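Long-range contacts in protein SCO1, mitochondrial (PDB 2B7K), which probably acts as a copper chaperone of the mitochondrial inner membrane, needed for accumulation of cytochrome c oxidase subunits 1 and 2: residues 54-60 with 142-148; 49-53 with 87-91; 81-85 with 106-111; 19-24 with 119-125. All blocks are in the same frame, centred on the assembly; numbering follows the deposited sequence. Where two conformers were deposited one is given.

Contact 1 of 4, residues 54-60 with 142-148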
loop_
_atom_site.group_PDB
_atom_site.type_symbol
_atom_site.label_atom_id
_atom_site.label_comp_id
_atom_site.label_asym_id
_atom_site.label_seq_id
_atom_site.Cartn_x
_atom_site.Cartn_y
_atom_site.Cartn_z
ATOM N N PRO A 54 17.265 1.611 -2.030
ATOM C CA PRO A 54 17.779 2.583 -2.993
ATOM C C PRO A 54 17.046 2.538 -4.336
ATOM O O PRO A 54 16.852 1.469 -4.913
ATOM C CB PRO A 54 19.241 2.180 -3.124
ATOM C CG PRO A 54 19.150 0.687 -3.067
ATOM C CD PRO A 54 18.154 0.437 -1.941
ATOM N N ASP A 55 16.626 3.708 -4.811
ATOM C CA ASP A 55 15.954 3.839 -6.102
ATOM C C ASP A 55 14.527 3.299 -6.237
ATOM O O ASP A 55 13.581 4.072 -6.391
ATOM C CB ASP A 55 16.832 3.212 -7.188
ATOM C CG ASP A 55 18.232 3.800 -7.216
ATOM O OD1 ASP A 55 19.099 3.237 -7.916
ATOM O OD2 ASP A 55 18.465 4.825 -6.542
ATOM N N ILE A 56 14.373 1.978 -6.193
ATOM C CA ILE A 56 13.062 1.351 -6.352
ATOM C C ILE A 56 11.944 1.913 -5.470
ATOM O O ILE A 56 10.946 2.433 -5.985
ATOM C CB ILE A 56 13.149 -0.182 -6.136
ATOM C CG1 ILE A 56 13.918 -0.833 -7.291
ATOM C CG2 ILE A 56 11.753 -0.784 -6.061
ATOM C CD1 ILE A 56 15.359 -0.377 -7.429
ATOM N N CYS A 57 12.063 1.841 -4.271
ATOM C CA CYS A 57 10.985 2.239 -3.373
ATOM C C CYS A 57 10.706 3.734 -3.484
ATOM O O CYS A 57 9.511 4.138 -3.553
ATOM C CB CYS A 57 11.341 1.884 -1.927
ATOM S SG CYS A 57 11.484 0.110 -1.607
ATOM N N PRO A 58 11.707 4.662 -3.472
ATOM C CA PRO A 58 11.419 6.086 -3.682
ATOM C C PRO A 58 10.690 6.342 -5.001
ATOM O O PRO A 58 9.748 7.135 -5.054
ATOM C CB PRO A 58 12.805 6.724 -3.660
ATOM C CG PRO A 58 13.563 5.834 -2.723
ATOM C CD PRO A 58 13.137 4.459 -3.174
ATOM N N ASP A 59 11.128 5.671 -6.065
ATOM C CA ASP A 59 10.498 5.838 -7.373
ATOM C C ASP A 59 9.040 5.368 -7.358
ATOM O O ASP A 59 8.173 5.994 -7.973
ATOM C CB ASP A 59 11.260 5.063 -8.453
ATOM C CG ASP A 59 12.645 5.630 -8.719
ATOM O OD1 ASP A 59 12.803 6.870 -8.709
ATOM O OD2 ASP A 59 13.571 4.830 -8.956
ATOM N N GLU A 60 8.774 4.265 -6.662
ATOM C CA GLU A 60 7.414 3.732 -6.581
ATOM C C GLU A 60 6.509 4.655 -5.773
ATOM O O GLU A 60 5.366 4.905 -6.151
ATOM C CB GLU A 60 7.420 2.343 -5.937
ATOM C CG GLU A 60 8.084 1.260 -6.768
ATOM C CD GLU A 60 7.271 0.863 -7.988
ATOM O OE1 GLU A 60 7.128 1.686 -8.918
ATOM O OE2 GLU A 60 6.770 -0.283 -8.015
ATOM N N VAL A 142 14.719 -5.541 -2.415
ATOM C CA VAL A 142 14.538 -4.497 -3.425
ATOM C C VAL A 142 13.891 -5.015 -4.712
ATOM O O VAL A 142 12.999 -4.374 -5.267
ATOM C CB VAL A 142 15.887 -3.816 -3.782
ATOM C CG1 VAL A 142 15.713 -2.895 -4.976
ATOM C CG2 VAL A 142 16.417 -3.050 -2.585
ATOM N N ASP A 143 14.345 -6.175 -5.175
ATOM C CA ASP A 143 13.829 -6.781 -6.398
ATOM C C ASP A 143 12.365 -7.213 -6.313
ATOM O O ASP A 143 11.713 -7.389 -7.340
ATOM C CB ASP A 143 14.685 -7.993 -6.779
ATOM C CG ASP A 143 16.115 -7.617 -7.131
ATOM O OD1 ASP A 143 16.923 -8.538 -7.386
ATOM O OD2 ASP A 143 16.434 -6.408 -7.155
ATOM N N HIS A 144 11.849 -7.391 -5.099
ATOM C CA HIS A 144 10.464 -7.818 -4.931
ATOM C C HIS A 144 9.518 -6.766 -4.352
ATOM O O HIS A 144 8.346 -7.049 -4.107
ATOM C CB HIS A 144 10.409 -9.103 -4.099
ATOM C CG HIS A 144 10.961 -10.301 -4.813
ATOM N ND1 HIS A 144 12.310 -10.488 -5.023
ATOM C CD2 HIS A 144 10.340 -11.348 -5.404
ATOM C CE1 HIS A 144 12.497 -11.598 -5.715
ATOM N NE2 HIS A 144 11.318 -12.139 -5.960
ATOM N N SER A 145 10.027 -5.556 -4.129
ATOM C CA SER A 145 9.197 -4.459 -3.623
ATOM C C SER A 145 8.748 -3.735 -4.886
ATOM O O SER A 145 9.023 -2.545 -5.064
ATOM C CB SER A 145 10.022 -3.507 -2.749
ATOM O OG SER A 145 10.553 -4.179 -1.619
ATOM N N ILE A 146 8.049 -4.461 -5.756
ATOM C CA ILE A 146 7.628 -3.904 -7.028
ATOM C C ILE A 146 6.134 -3.844 -7.350
ATOM O O ILE A 146 5.765 -3.291 -8.382
ATOM C CB ILE A 146 8.331 -4.649 -8.184
ATOM C CG1 ILE A 146 8.033 -6.149 -8.084
ATOM C CG2 ILE A 146 9.829 -4.395 -8.128
ATOM C CD1 ILE A 146 8.669 -6.990 -9.169
ATOM N N PHE A 147 5.271 -4.407 -6.509
ATOM C CA PHE A 147 3.830 -4.342 -6.804
ATOM C C PHE A 147 3.049 -3.476 -5.832
ATOM O O PHE A 147 3.446 -3.312 -4.681
ATOM C CB PHE A 147 3.160 -5.722 -6.743
ATOM C CG PHE A 147 3.612 -6.678 -7.798
ATOM C CD1 PHE A 147 4.550 -7.659 -7.505
ATOM C CD2 PHE A 147 3.079 -6.614 -9.082
ATOM C CE1 PHE A 147 4.956 -8.573 -8.478
ATOM C CE2 PHE A 147 3.478 -7.522 -10.063
ATOM C CZ PHE A 147 4.416 -8.503 -9.761
ATOM N N PHE A 148 1.937 -2.928 -6.321
ATOM C CA PHE A 148 1.012 -2.175 -5.483
ATOM C C PHE A 148 -0.175 -3.141 -5.426
ATOM O O PHE A 148 -0.564 -3.704 -6.453
ATOM C CB PHE A 148 0.568 -0.861 -6.133
ATOM C CG PHE A 148 1.622 0.205 -6.135
ATOM C CD1 PHE A 148 2.376 0.450 -7.277
ATOM C CD2 PHE A 148 1.855 0.974 -4.998
ATOM C CE1 PHE A 148 3.350 1.456 -7.288
ATOM C CE2 PHE A 148 2.824 1.977 -4.999
ATOM C CZ PHE A 148 3.571 2.217 -6.148
#

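Contact 2 of 4, residues 49-53 with 87-91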
loop_
_atom_site.group_PDB
_atom_site.type_symbol
_atom_site.label_atom_id
_atom_site.label_comp_id
_atom_site.label_asym_id
_atom_site.label_seq_id
_atom_site.Cartn_x
_atom_site.Cartn_y
_atom_site.Cartn_z
ATOM N N GLY A 49 7.853 -2.184 1.112
ATOM C CA GLY A 49 9.200 -1.720 0.810
ATOM C C GLY A 49 9.915 -1.411 2.114
ATOM O O GLY A 49 9.510 -1.910 3.162
ATOM N N PHE A 50 10.979 -0.618 2.066
ATOM C CA PHE A 50 11.687 -0.239 3.290
ATOM C C PHE A 50 12.402 1.089 3.083
ATOM O O PHE A 50 12.796 1.417 1.966
ATOM C CB PHE A 50 12.642 -1.354 3.769
ATOM C CG PHE A 50 13.709 -1.741 2.779
ATOM C CD1 PHE A 50 15.045 -1.441 3.032
ATOM C CD2 PHE A 50 13.388 -2.443 1.625
ATOM C CE1 PHE A 50 16.051 -1.840 2.144
ATOM C CE2 PHE A 50 14.380 -2.846 0.732
ATOM C CZ PHE A 50 15.714 -2.546 0.991
ATOM N N SER A 51 12.545 1.863 4.159
ATOM C CA SER A 51 13.151 3.187 4.067
ATOM C C SER A 51 14.569 3.233 3.525
ATOM O O SER A 51 14.956 4.225 2.915
ATOM C CB SER A 51 13.102 3.904 5.425
ATOM O OG SER A 51 13.997 3.325 6.357
ATOM N N ASN A 52 15.345 2.177 3.739
ATOM C CA ASN A 52 16.720 2.163 3.248
ATOM C C ASN A 52 16.870 1.568 1.848
ATOM O O ASN A 52 17.973 1.220 1.429
ATOM C CB ASN A 52 17.628 1.417 4.229
ATOM C CG ASN A 52 17.873 2.202 5.503
ATOM O OD1 ASN A 52 17.197 2.005 6.516
ATOM N ND2 ASN A 52 18.839 3.110 5.456
ATOM N N CYS A 53 15.756 1.456 1.130
ATOM C CA CYS A 53 15.765 0.913 -0.226
ATOM C C CYS A 53 16.268 1.965 -1.212
ATOM O O CYS A 53 15.781 3.095 -1.238
ATOM C CB CYS A 53 14.357 0.468 -0.624
ATOM S SG CYS A 53 14.209 -0.076 -2.346
ATOM N N ASP A 87 11.286 -4.221 6.760
ATOM C CA ASP A 87 12.510 -4.131 7.561
ATOM C C ASP A 87 12.167 -3.585 8.953
ATOM O O ASP A 87 12.506 -2.455 9.298
ATOM C CB ASP A 87 13.535 -3.229 6.862
ATOM C CG ASP A 87 14.842 -3.104 7.642
ATOM O OD1 ASP A 87 15.079 -3.932 8.546
ATOM O OD2 ASP A 87 15.633 -2.182 7.347
ATOM N N PRO A 88 11.483 -4.397 9.768
ATOM C CA PRO A 88 11.073 -4.027 11.126
ATOM C C PRO A 88 12.226 -3.684 12.067
ATOM O O PRO A 88 12.019 -3.037 13.092
ATOM C CB PRO A 88 10.288 -5.253 11.588
ATOM C CG PRO A 88 10.958 -6.369 10.859
ATOM C CD PRO A 88 11.107 -5.791 9.477
ATOM N N ALA A 89 13.435 -4.110 11.715
ATOM C CA ALA A 89 14.604 -3.842 12.549
ATOM C C ALA A 89 14.961 -2.363 12.599
ATOM O O ALA A 89 15.323 -1.841 13.658
ATOM C CB ALA A 89 15.795 -4.650 12.051
ATOM N N ARG A 90 14.835 -1.684 11.462
ATOM C CA ARG A 90 15.179 -0.270 11.367
ATOM C C ARG A 90 14.006 0.685 11.162
ATOM O O ARG A 90 14.066 1.835 11.590
ATOM C CB ARG A 90 16.179 -0.055 10.221
ATOM C CG ARG A 90 17.539 -0.693 10.447
ATOM C CD ARG A 90 18.496 -0.427 9.283
ATOM N NE ARG A 90 18.076 -1.109 8.059
ATOM C CZ ARG A 90 18.731 -1.055 6.902
ATOM N NH1 ARG A 90 18.268 -1.709 5.845
ATOM N NH2 ARG A 90 19.849 -0.350 6.797
ATOM N N ASP A 91 12.952 0.219 10.506
ATOM C CA ASP A 91 11.803 1.075 10.218
ATOM C C ASP A 91 10.778 1.198 11.333
ATOM O O ASP A 91 9.676 0.647 11.262
ATOM C CB ASP A 91 11.127 0.614 8.925
ATOM C CG ASP A 91 11.934 0.980 7.687
ATOM O OD1 ASP A 91 13.044 1.533 7.836
ATOM O OD2 ASP A 91 11.455 0.721 6.569
HETATM O O HOH W 1 14.945 0.313 6.121
#

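Contact 3 of 4, residues 81-85 with 106-111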
loop_
_atom_site.group_PDB
_atom_site.type_symbol
_atom_site.label_atom_id
_atom_site.label_comp_id
_atom_site.label_asym_id
_atom_site.label_seq_id
_atom_site.Cartn_x
_atom_site.Cartn_y
_atom_site.Cartn_z
ATOM N N PRO A 81 -3.929 4.789 1.036
ATOM C CA PRO A 81 -2.584 4.322 0.688
ATOM C C PRO A 81 -1.804 3.890 1.914
ATOM O O PRO A 81 -1.724 4.622 2.905
ATOM C CB PRO A 81 -1.971 5.530 -0.012
ATOM C CG PRO A 81 -2.588 6.673 0.713
ATOM C CD PRO A 81 -4.020 6.258 0.961
ATOM N N LEU A 82 -1.223 2.696 1.836
ATOM C CA LEU A 82 -0.473 2.139 2.954
ATOM C C LEU A 82 0.914 1.689 2.530
ATOM O O LEU A 82 1.065 1.004 1.519
ATOM C CB LEU A 82 -1.228 0.934 3.533
ATOM C CG LEU A 82 -2.670 1.210 3.968
ATOM C CD1 LEU A 82 -3.391 -0.103 4.264
ATOM C CD2 LEU A 82 -2.654 2.111 5.195
ATOM N N PHE A 83 1.920 2.096 3.300
ATOM C CA PHE A 83 3.301 1.698 3.051
ATOM C C PHE A 83 3.678 0.748 4.180
ATOM O O PHE A 83 3.779 1.157 5.333
ATOM C CB PHE A 83 4.238 2.905 3.077
ATOM C CG PHE A 83 5.694 2.549 2.891
ATOM C CD1 PHE A 83 6.626 2.844 3.881
ATOM C CD2 PHE A 83 6.130 1.924 1.727
ATOM C CE1 PHE A 83 7.985 2.520 3.709
ATOM C CE2 PHE A 83 7.479 1.596 1.543
ATOM C CZ PHE A 83 8.408 1.894 2.533
ATOM N N ILE A 84 3.867 -0.523 3.857
ATOM C CA ILE A 84 4.223 -1.499 4.879
ATOM C C ILE A 84 5.697 -1.844 4.757
ATOM O O ILE A 84 6.158 -2.275 3.698
ATOM C CB ILE A 84 3.391 -2.792 4.742
ATOM C CG1 ILE A 84 1.896 -2.458 4.819
ATOM C CG2 ILE A 84 3.755 -3.761 5.866
ATOM C CD1 ILE A 84 0.989 -3.680 4.779
ATOM N N THR A 85 6.440 -1.664 5.842
ATOM C CA THR A 85 7.862 -1.964 5.807
ATOM C C THR A 85 8.125 -3.458 5.926
ATOM O O THR A 85 7.354 -4.191 6.553
ATOM C CB THR A 85 8.634 -1.250 6.940
ATOM O OG1 THR A 85 10.044 -1.498 6.790
ATOM C CG2 THR A 85 8.181 -1.766 8.308
ATOM N N SER A 106 -0.909 11.540 2.314
ATOM C CA SER A 106 -1.946 10.550 2.598
ATOM C C SER A 106 -1.397 9.154 2.865
ATOM O O SER A 106 -2.081 8.309 3.449
ATOM C CB SER A 106 -2.948 10.476 1.445
ATOM O OG SER A 106 -3.779 11.621 1.426
ATOM N N ILE A 107 -0.166 8.914 2.434
ATOM C CA ILE A 107 0.450 7.610 2.630
ATOM C C ILE A 107 0.691 7.353 4.115
ATOM O O ILE A 107 1.303 8.160 4.812
ATOM C CB ILE A 107 1.784 7.508 1.855
ATOM C CG1 ILE A 107 1.536 7.742 0.358
ATOM C CG2 ILE A 107 2.403 6.128 2.064
ATOM C CD1 ILE A 107 2.815 7.926 -0.455
ATOM N N LEU A 108 0.184 6.229 4.602
ATOM C CA LEU A 108 0.352 5.890 6.011
ATOM C C LEU A 108 1.317 4.732 6.144
ATOM O O LEU A 108 1.104 3.668 5.554
ATOM C CB LEU A 108 -0.991 5.508 6.627
ATOM C CG LEU A 108 -1.003 5.158 8.120
ATOM C CD1 LEU A 108 -0.634 6.383 8.951
ATOM C CD2 LEU A 108 -2.386 4.646 8.500
ATOM N N GLY A 109 2.365 4.933 6.935
ATOM C CA GLY A 109 3.346 3.883 7.136
ATOM C C GLY A 109 2.914 2.911 8.219
ATOM O O GLY A 109 2.405 3.329 9.267
ATOM N N LEU A 110 3.095 1.616 7.960
ATOM C CA LEU A 110 2.740 0.579 8.933
ATOM C C LEU A 110 3.975 -0.239 9.264
ATOM O O LEU A 110 4.781 -0.541 8.386
ATOM C CB LEU A 110 1.679 -0.377 8.378
ATOM C CG LEU A 110 0.347 0.180 7.880
ATOM C CD1 LEU A 110 -0.585 -0.980 7.533
ATOM C CD2 LEU A 110 -0.286 1.066 8.954
ATOM N N THR A 111 4.112 -0.604 10.530
ATOM C CA THR A 111 5.246 -1.409 10.953
ATOM C C THR A 111 4.821 -2.231 12.161
ATOM O O THR A 111 3.650 -2.236 12.533
ATOM C CB THR A 111 6.465 -0.533 11.314
ATOM O OG1 THR A 111 7.581 -1.377 11.638
ATOM C CG2 THR A 111 6.153 0.372 12.495
HETATM O O HOH W 2 -3.778 6.006 4.330
#

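Contact 4 of 4, residues 19-24 with 119-125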
loop_
_atom_site.group_PDB
_atom_site.type_symbol
_atom_site.label_atom_id
_atom_site.label_comp_id
_atom_site.label_asym_id
_atom_site.label_seq_id
_atom_site.Cartn_x
_atom_site.Cartn_y
_atom_site.Cartn_z
ATOM N N SER A 19 -4.802 -15.900 -4.023
ATOM C CA SER A 19 -5.466 -15.585 -2.765
ATOM C C SER A 19 -4.580 -14.771 -1.824
ATOM O O SER A 19 -4.166 -15.253 -0.769
ATOM C CB SER A 19 -5.905 -16.880 -2.074
ATOM O OG SER A 19 -6.632 -16.611 -0.889
ATOM N N LEU A 20 -4.302 -13.531 -2.211
ATOM C CA LEU A 20 -3.468 -12.638 -1.413
ATOM C C LEU A 20 -4.267 -11.945 -0.324
ATOM O O LEU A 20 -5.483 -11.800 -0.430
ATOM C CB LEU A 20 -2.813 -11.589 -2.315
ATOM C CG LEU A 20 -1.519 -11.999 -3.025
ATOM C CD1 LEU A 20 -1.652 -13.388 -3.619
ATOM C CD2 LEU A 20 -1.197 -10.972 -4.095
ATOM N N GLY A 21 -3.572 -11.509 0.721
ATOM C CA GLY A 21 -4.240 -10.839 1.815
ATOM C C GLY A 21 -4.657 -11.808 2.902
ATOM O O GLY A 21 -4.524 -13.026 2.761
ATOM N N GLY A 22 -5.181 -11.260 3.988
ATOM C CA GLY A 22 -5.606 -12.086 5.098
ATOM C C GLY A 22 -5.371 -11.328 6.384
ATOM O O GLY A 22 -4.885 -10.197 6.352
ATOM N N PRO A 23 -5.692 -11.922 7.538
ATOM C CA PRO A 23 -5.488 -11.233 8.811
ATOM C C PRO A 23 -4.046 -10.847 9.113
ATOM O O PRO A 23 -3.115 -11.613 8.866
ATOM C CB PRO A 23 -6.048 -12.223 9.832
ATOM C CG PRO A 23 -5.829 -13.553 9.173
ATOM C CD PRO A 23 -6.238 -13.274 7.752
ATOM N N PHE A 24 -3.876 -9.633 9.623
ATOM C CA PHE A 24 -2.567 -9.131 10.016
ATOM C C PHE A 24 -2.797 -8.115 11.119
ATOM O O PHE A 24 -3.895 -7.570 11.248
ATOM C CB PHE A 24 -1.797 -8.526 8.824
ATOM C CG PHE A 24 -2.418 -7.289 8.235
ATOM C CD1 PHE A 24 -2.238 -6.044 8.834
ATOM C CD2 PHE A 24 -3.139 -7.362 7.047
ATOM C CE1 PHE A 24 -2.761 -4.890 8.253
ATOM C CE2 PHE A 24 -3.669 -6.212 6.458
ATOM C CZ PHE A 24 -3.478 -4.974 7.061
ATOM N N ASN A 119 4.407 -11.944 9.222
ATOM C CA ASN A 119 3.092 -12.477 8.889
ATOM C C ASN A 119 2.439 -11.674 7.764
ATOM O O ASN A 119 1.889 -12.243 6.821
ATOM C CB ASN A 119 2.176 -12.460 10.112
ATOM C CG ASN A 119 0.749 -12.831 9.765
ATOM O OD1 ASN A 119 0.471 -13.954 9.344
ATOM N ND2 ASN A 119 -0.163 -11.882 9.924
ATOM N N ALA A 120 2.492 -10.351 7.866
ATOM C CA ALA A 120 1.886 -9.511 6.839
ATOM C C ALA A 120 2.519 -9.802 5.479
ATOM O O ALA A 120 1.824 -9.935 4.469
ATOM C CB ALA A 120 2.054 -8.035 7.201
ATOM N N CYS A 121 3.841 -9.912 5.455
ATOM C CA CYS A 121 4.541 -10.193 4.214
ATOM C C CYS A 121 4.137 -11.560 3.664
ATOM O O CYS A 121 3.994 -11.733 2.452
ATOM C CB CYS A 121 6.056 -10.127 4.436
ATOM S SG CYS A 121 6.671 -8.453 4.769
ATOM N N LYS A 122 3.945 -12.528 4.553
ATOM C CA LYS A 122 3.548 -13.872 4.139
ATOM C C LYS A 122 2.158 -13.876 3.515
ATOM O O LYS A 122 1.928 -14.534 2.498
ATOM C CB LYS A 122 3.572 -14.825 5.336
ATOM C CG LYS A 122 3.036 -16.216 5.025
ATOM C CD LYS A 122 3.077 -17.117 6.250
ATOM C CE LYS A 122 4.507 -17.382 6.697
ATOM N NZ LYS A 122 5.290 -18.095 5.647
ATOM N N LYS A 123 1.233 -13.142 4.128
ATOM C CA LYS A 123 -0.133 -13.061 3.633
ATOM C C LYS A 123 -0.226 -12.476 2.227
ATOM O O LYS A 123 -1.121 -12.830 1.468
ATOM C CB LYS A 123 -0.995 -12.236 4.591
ATOM C CG LYS A 123 -1.839 -13.071 5.548
ATOM C CD LYS A 123 -1.004 -14.096 6.291
ATOM C CE LYS A 123 -1.882 -15.019 7.124
ATOM N NZ LYS A 123 -2.676 -14.263 8.127
ATOM N N TYR A 124 0.700 -11.587 1.883
ATOM C CA TYR A 124 0.694 -10.971 0.561
ATOM C C TYR A 124 1.735 -11.612 -0.349
ATOM O O TYR A 124 1.989 -11.141 -1.466
ATOM C CB TYR A 124 0.928 -9.461 0.677
ATOM C CG TYR A 124 -0.295 -8.724 1.189
ATOM C CD1 TYR A 124 -0.644 -8.753 2.542
ATOM C CD2 TYR A 124 -1.148 -8.060 0.306
ATOM C CE1 TYR A 124 -1.823 -8.138 3.001
ATOM C CE2 TYR A 124 -2.323 -7.452 0.752
ATOM C CZ TYR A 124 -2.654 -7.494 2.094
ATOM O OH TYR A 124 -3.829 -6.918 2.513
ATOM N N ARG A 125 2.324 -12.698 0.141
ATOM C CA ARG A 125 3.329 -13.456 -0.597
ATOM C C ARG A 125 4.491 -12.601 -1.084
ATOM O O ARG A 125 4.932 -12.726 -2.228
ATOM C CB ARG A 125 2.676 -14.172 -1.785
ATOM C CG ARG A 125 1.507 -15.074 -1.399
ATOM C CD ARG A 125 1.011 -15.883 -2.591
ATOM N NE ARG A 125 -0.280 -16.524 -2.345
ATOM C CZ ARG A 125 -0.519 -17.397 -1.372
ATOM N NH1 ARG A 125 -1.729 -17.922 -1.236
ATOM N NH2 ARG A 125 0.447 -17.745 -0.535
HETATM O O HOH W 3 -5.220 -8.230 4.345
#

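Contact 1 of 4, residues 54-60 with 142-148
The carbonyl oxygen of Ser145 is gripped by a hydrogen bond from the Tyr47 hydroxyl of strand 44-49 while CG2 of Ile56 presses on it, 3.4 Å away. Ile56 reaches both ends of the turn opposite: CG2, anti to its own backbone N (CG1 at chi1 -69°), meets Ser145 O, and CD1 on the other branch lies 3.5 Å from Val142 CG1. Val142 divides its methyls in the same way, CG1 going to Ile56 and CG2 to the Pro54 ring at CD (3.9 Å). Residues 142 to 145 form a type I turn with a weak closing bond. In the Cys57 conformer described, CB of Ser145 lies near the sulfur, while Ser145 OG turns to the carbonyl of Leu141. Residues 54-60 lead into helix 56-75 of a thioredoxin-type domain, where a CxxxC motif spans the end of the loop and the first helical turn; Cys53, Cys57 and His144 are the likely copper ligands by similarity. The His144 side chain, however, stays well clear of residues 54-60. One turn further on, Glu60 bends at chi2 (-71°) and brings OE2 to 3.2 Å from Ile146 O. Both atoms are acceptors; Lys63 makes a long, weak ion pair with OE1, and the Arg163 side chain also touches Glu60. The Phe148 ring approaches edge-on, with CZ 3.2 Å from Glu60 O, and its plane stands 48° from the carboxylate.

Contact 2 of 4, residues 49-53 with 87-91
Phe50 and Asp87 bring the two loops together, with their CA atoms 5.8 Å apart. Residues 50-53 turn in a type I beta turn, and in 87-91 the Asp87 carbonyl accepts from both Arg90 N and Asp91 N, curling that loop so that Asp91 faces Ser51. The Asp91 carboxylate then holds Ser51 by a fork: Ser51 N gives a nearly straight bond (2.9 Å, 171°) to the syn lone pair of OD2, and Ser51 OG donates to OD1 at 2.5 Å from 29° out of the carboxylate plane. Beside the fork, the Asn52 amide stacks on the Arg90 guanidinium with the planes 10° apart; OD1 lies over the centre of the group, 3.4 Å from CZ. Arg90 is itself steadied by a salt bridge in which NE meets Asp87 OD2 at 2.8 Å. A water accepts from Asn52 N and lies 2.8 Å from both Asn52 OD1 and Asp91 OD1, with more acceptors near it than it has protons. Within the turn, CB of Cys53 covers one face of the Phe50 ring. With Thr85 OG1 also bonded to Asp91 OD2, the buried carboxylate is compensated by several donors, which would probably keep it ionised.

Contact 3 of 4, residues 81-85 with 106-111
Leu110 drives its CD1 methyl into the notch between Leu82 and Ile84, 4.0 Å from Ile84 CG1 and 4.4 Å from Leu82 CD2. Leu82 answers from across the strands: its CD2 fits between Leu110 and the CB of Leu108 (4.0 Å), the two leucines 82 and 108 lying side by side and pointing the same way. The other face of the sheet is shaped differently. There Gly109 puts no side chain next to Phe83, whose CB rests instead on Ile107 CG2 at 3.8 Å; with CG anti to the backbone N (chi1 177°), the ring swings off toward Leu96 of helix 93-100. At the Pro81 end of the strand pair, the proline ring lies against the Ser106 carbonyl, and a water donates to both Pro81 O and Ser106 O. At the far end Thr85 CG2 nestles 3.4 Å from Thr111 OG1, whose polar partner is Asp91 O. Four backbone bonds set the parallel register, running from Leu108 N to Pro81 O (3.0 Å) through Phe83 and Leu110 to Thr85 N, the axes of the two short strand segments being twisted 32° from parallel. Neighbouring parallel strands joined through helix 93-100 make a beta-alpha-beta crossover, here in the central sheet of the thioredoxin-type fold.

Contact 4 of 4, residues 19-24 with 119-125
Two side chains of helix 114-123 converge on the Pro23 carbonyl oxygen. Lys123 NZ reaches it at 2.8 Å in the carbonyl plane, on a lone pair, and Asn119 ND2 gives a second bond of 3.1 Å that lies close to the plane of its own amide. The two donors stand one helical turn apart and are linked by a weak bond from NZ to Asn119 OD1. Lys123 doubles back at chi2 (52°) and chi4, which brings NZ to 3.4 Å from CG of Pro23, the two side chains crossing at about a right angle. At the C-terminal end of the helix, where a carbonyl has no helical N-H ahead of it, Lys123 O accepts from Gly21 N; the bond is 2.9 Å long but bent (144°), its donor well above the carbonyl plane. Arg125, at positive phi, is the C-prime residue of the Schellman motif that ends this helix. Gly21 also lays CA over one face of the Tyr124 ring in a CH-pi contact, 3.9 Å from the centroid. A water takes the Gly22 N-H and hydrogen-bonds the Tyr124 hydroxyl at 2.6 Å. Leu20 CD1 lies across the Arg125 chain, 3.8 Å from CD. Phe24 N is bonded to Glu36 OE1, and CB of Phe24 packs against CB of Ala120. The 19-24 segment thus straps the end of helix 114-123 before entering strand 25-28, while Tyr124 reaches the sheet, touching Ile46 and Phe48 of strand 44-49 and Met151 of strand 148-151.

Overall arrangement
Contacts 1 and 2 meet at the probable copper site: Val142 CG2 lies 3.7 Å from both Phe50 CZ and Cys53 SG, and in the given Cys57 conformer the nearest side-chain atoms of Cys53 and Cys57 are about 3 Å apart. The third likely ligand stands apart, His144 ND1 10.9 Å from Cys53 SG, so the three are not gathered for one metal here. Contact 3 is joined to contact 2 through probable hydrogen bonds, Thr85 OG1 to Asp91 OD2 (2.6 Å) and Thr111 OG1 to Asp91 O (2.9 Å); the Phe83 side chain comes within about 5 Å of that of Cys57. Contact 4 is centred about 18 Å from the centres of contacts 1 and 2.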